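Side-chain contact in peptidoglycan glycosyltransferase (Burkholderia ambifaria, PDB 5UY7), which is a penicillin-binding protein, with a dimerisation-domain family region followed by a transpeptidase-family domain of the beta-lactamase clan: residues W342-S347 / Q424-T429. Residues are numbered along the deposited sequence; the frame is centred on the assembly and turned at random.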
ATOM      1  N   TRP A 342     -10.222   3.437 -13.635  1.00 21.00           N
ATOM      2  CA  TRP A 342      -9.403   2.513 -14.416  1.00 19.91           C
ATOM      3  C   TRP A 342      -8.126   3.183 -14.901  1.00 24.48           C
ATOM      4  O   TRP A 342      -7.045   2.583 -14.858  1.00 20.68           O
ATOM      5  CB  TRP A 342     -10.204   1.972 -15.607  1.00 21.96           C
ATOM      6  CG  TRP A 342      -9.472   0.935 -16.419  1.00 24.37           C
ATOM      7  CD1 TRP A 342      -9.585  -0.423 -16.308  1.00 25.09           C
ATOM      8  CD2 TRP A 342      -8.524   1.171 -17.478  1.00 23.75           C
ATOM      9  NE1 TRP A 342      -8.761  -1.044 -17.215  1.00 26.11           N
ATOM     10  CE2 TRP A 342      -8.100  -0.091 -17.945  1.00 28.13           C
ATOM     11  CE3 TRP A 342      -7.981   2.326 -18.061  1.00 25.42           C
ATOM     12  CZ2 TRP A 342      -7.170  -0.236 -18.979  1.00 26.83           C
ATOM     13  CZ3 TRP A 342      -7.053   2.180 -19.091  1.00 26.81           C
ATOM     14  CH2 TRP A 342      -6.657   0.907 -19.535  1.00 30.58           C
ATOM     15  N   ASN A 343      -8.222   4.421 -15.383  1.00 20.28           N
ATOM     16  CA  ASN A 343      -7.005   5.099 -15.808  1.00 22.61           C
ATOM     17  C   ASN A 343      -6.048   5.305 -14.644  1.00 21.57           C
ATOM     18  O   ASN A 343      -4.828   5.223 -14.822  1.00 20.83           O
ATOM     19  CB  ASN A 343      -7.334   6.424 -16.486  1.00 24.54           C
ATOM     20  CG  ASN A 343      -7.538   6.253 -17.978  1.00 32.09           C
ATOM     21  OD1 ASN A 343      -6.586   5.985 -18.727  1.00 32.85           O
ATOM     22  ND2 ASN A 343      -8.781   6.360 -18.414  1.00 33.94           N
ATOM     23  N   MET A 344      -6.575   5.573 -13.445  1.00 20.58           N
ATOM     24  CA  MET A 344      -5.704   5.699 -12.281  1.00 17.19           C
ATOM     25  C   MET A 344      -5.037   4.370 -11.966  1.00 16.60           C
ATOM     26  O   MET A 344      -3.827   4.320 -11.728  1.00 17.49           O
ATOM     27  CB  MET A 344      -6.489   6.217 -11.068  1.00 15.48           C
ATOM     28  CG  MET A 344      -5.641   6.415  -9.817  1.00 15.39           C
ATOM     29  SD  MET A 344      -5.495   4.914  -8.799  1.00 17.13           S
ATOM     30  CE  MET A 344      -7.188   4.749  -8.222  1.00 17.09           C
ATOM     31  N   TYR A 345      -5.813   3.276 -11.958  1.00 17.97           N
ATOM     32  CA  TYR A 345      -5.225   1.963 -11.695  1.00 17.73           C
ATOM     33  C   TYR A 345      -4.138   1.638 -12.705  1.00 20.04           C
ATOM     34  O   TYR A 345      -3.114   1.028 -12.367  1.00 18.92           O
ATOM     35  CB  TYR A 345      -6.287   0.867 -11.747  1.00 17.18           C
ATOM     36  CG  TYR A 345      -7.307   0.916 -10.649  1.00 17.20           C
ATOM     37  CD1 TYR A 345      -6.966   1.300  -9.355  1.00 17.37           C
ATOM     38  CD2 TYR A 345      -8.618   0.560 -10.911  1.00 23.29           C
ATOM     39  CE1 TYR A 345      -7.926   1.337  -8.354  1.00 19.86           C
ATOM     40  CE2 TYR A 345      -9.563   0.587  -9.932  1.00 21.78           C
ATOM     41  CZ  TYR A 345      -9.227   0.975  -8.661  1.00 19.06           C
ATOM     42  OH  TYR A 345     -10.216   1.000  -7.707  1.00 22.18           O
ATOM     43  N   THR A 346      -4.365   2.006 -13.962  1.00 19.10           N
ATOM     44  CA  THR A 346      -3.372   1.734 -14.989  1.00 20.90           C
ATOM     45  C   THR A 346      -2.145   2.616 -14.811  1.00 19.32           C
ATOM     46  O   THR A 346      -1.014   2.176 -15.067  1.00 23.27           O
ATOM     47  CB  THR A 346      -4.004   1.930 -16.362  1.00 22.90           C
ATOM     48  OG1 THR A 346      -5.018   0.935 -16.539  1.00 23.52           O
ATOM     49  CG2 THR A 346      -2.971   1.782 -17.470  1.00 22.52           C
ATOM     50  N   SER A 347      -2.342   3.856 -14.357  1.00 18.81           N
ATOM     51  CA  SER A 347      -1.200   4.746 -14.183  1.00 18.38           C
ATOM     52  C   SER A 347      -0.278   4.267 -13.066  1.00 17.70           C
ATOM     53  O   SER A 347       0.938   4.475 -13.156  1.00 20.23           O
ATOM     54  CB  SER A 347      -1.663   6.186 -13.936  1.00 20.29           C
ATOM     55  OG  SER A 347      -2.165   6.356 -12.625  1.00 22.70           O
ATOM     56  N   GLN A 424       3.710  10.733 -13.704  1.00 19.25           N
ATOM     57  CA  GLN A 424       2.944  11.574 -12.793  1.00 18.37           C
ATOM     58  C   GLN A 424       1.553  10.979 -12.625  1.00 18.74           C
ATOM     59  O   GLN A 424       0.753  10.974 -13.568  1.00 23.23           O
ATOM     60  CB  GLN A 424       2.856  13.004 -13.309  1.00 19.49           C
ATOM     61  CG  GLN A 424       2.501  13.986 -12.199  1.00 19.75           C
ATOM     62  CD  GLN A 424       3.676  14.223 -11.263  1.00 19.84           C
ATOM     63  OE1 GLN A 424       4.831  14.256 -11.702  1.00 24.60           O
ATOM     64  NE2 GLN A 424       3.389  14.397  -9.971  1.00 19.13           N
ATOM     65  N   VAL A 425       1.272  10.478 -11.429  1.00 15.88           N
ATOM     66  CA  VAL A 425       0.006   9.824 -11.110  1.00 17.74           C
ATOM     67  C   VAL A 425      -0.961  10.787 -10.439  1.00 17.44           C
ATOM     68  O   VAL A 425      -2.140  10.845 -10.793  1.00 19.38           O
ATOM     69  CB  VAL A 425       0.263   8.591 -10.223  1.00 19.71           C
ATOM     70  CG1 VAL A 425      -1.061   7.996  -9.767  1.00 19.89           C
ATOM     71  CG2 VAL A 425       1.067   7.571 -11.005  1.00 19.24           C
ATOM     72  N   PHE A 426      -0.468  11.557  -9.470  1.00 16.13           N
ATOM     73  CA  PHE A 426      -1.236  12.568  -8.757  1.00 15.28           C
ATOM     74  C   PHE A 426      -0.402  13.843  -8.688  1.00 14.99           C
ATOM     75  O   PHE A 426       0.804  13.826  -8.946  1.00 16.25           O
ATOM     76  CB  PHE A 426      -1.594  12.097  -7.330  1.00 15.72           C
ATOM     77  CG  PHE A 426      -2.263  10.749  -7.281  1.00 15.52           C
ATOM     78  CD1 PHE A 426      -3.492  10.553  -7.888  1.00 18.55           C
ATOM     79  CD2 PHE A 426      -1.680   9.689  -6.609  1.00 18.07           C
ATOM     80  CE1 PHE A 426      -4.115   9.308  -7.847  1.00 18.42           C
ATOM     81  CE2 PHE A 426      -2.297   8.438  -6.561  1.00 18.16           C
ATOM     82  CZ  PHE A 426      -3.514   8.247  -7.183  1.00 17.69           C
ATOM     83  N   THR A 427      -1.035  14.965  -8.340  1.00 16.42           N
ATOM     84  CA  THR A 427      -0.262  16.172  -8.095  1.00 16.73           C
ATOM     85  C   THR A 427       0.470  16.061  -6.763  1.00 17.53           C
ATOM     86  O   THR A 427       0.107  15.249  -5.906  1.00 18.30           O
ATOM     87  CB  THR A 427      -1.157  17.409  -8.065  1.00 19.96           C
ATOM     88  OG1 THR A 427      -2.095  17.279  -6.989  1.00 20.47           O
ATOM     89  CG2 THR A 427      -1.897  17.584  -9.382  1.00 20.18           C
ATOM     90  N   PRO A 428       1.528  16.853  -6.572  1.00 16.73           N
ATOM     91  CA  PRO A 428       2.207  16.847  -5.265  1.00 16.92           C
ATOM     92  C   PRO A 428       1.279  17.200  -4.118  1.00 15.80           C
ATOM     93  O   PRO A 428       1.423  16.655  -3.018  1.00 18.43           O
ATOM     94  CB  PRO A 428       3.310  17.901  -5.445  1.00 20.67           C
ATOM     95  CG  PRO A 428       3.577  17.922  -6.922  1.00 21.75           C
ATOM     96  CD  PRO A 428       2.265  17.632  -7.591  1.00 18.36           C
ATOM     97  N   THR A 429       0.332  18.113  -4.345  1.00 18.37           N
ATOM     98  CA  THR A 429      -0.595  18.491  -3.278  1.00 18.55           C
ATOM     99  C   THR A 429      -1.409  17.292  -2.819  1.00 17.75           C
ATOM    100  O   THR A 429      -1.525  17.019  -1.614  1.00 18.85           O
ATOM    101  CB  THR A 429      -1.512  19.608  -3.764  1.00 23.20           C
ATOM    102  OG1 THR A 429      -0.736  20.794  -3.971  1.00 28.53           O
ATOM    103  CG2 THR A 429      -2.607  19.878  -2.739  1.00 26.55           C
TER
HETATM  104  O   HOH W   1      -3.705   8.768 -11.935  1.00 22.95           O
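Ser-347 and Met-344, one turn apart near the end of helix 338-347, meet Val-425 and Phe-426 of the bend that leads into helix 428-442. Val-425 presents both methyls to the serine hydroxyl: CG1 comes within 3.5 Å of Ser-347 OG, while CG2 lies 3.8 Å from the same oxygen and touches the serine carbonyl oxygen as well. Beside this pair, Met-344 CG approaches the CE1-CZ bond of the Phe-426 ring obliquely, 3.8 Å from both atoms. With CG anti to the backbone N, the bend at chi2 (-87°) brings Met-344 SD to the ring edge, 5.5 Å from the centroid, in a Met-aromatic contact.

No direct hydrogen bond joins the segments; a single water does so, giving one proton to Ser-347 OG at 2.9 Å and the other to Val-425 O at 2.8 Å. The serine hydroxyl is in turn fixed from within its own helix. With OG turned between the backbone N and the carbonyl carbon (chi1 75°), it donates to Met-344 O over 2.8 Å, so its proton is committed inward and its oxygen accepts from the water. Phe-426 is held from its own side too, since Val-425 CG1 sits 3.4 Å above the middle of one ring face.

Further out, Gln-424 steadies the bend by donating from NE2 to Phe-426 O in a nearly straight bond, and the backbone N-H of Thr-427, the N-cap residue of helix 428-442, is donated to Asp-282 OD1 of helix 273-282. Phe-275 and Leu-279 of helix 273-282 pack on Met-344, and Ser-278 of that helix touches Phe-426. A small apolar junction with one bridging water thus joins a helix end to a helix-entry loop, both beside helix 273-282, within the penicillin-binding transpeptidase fold.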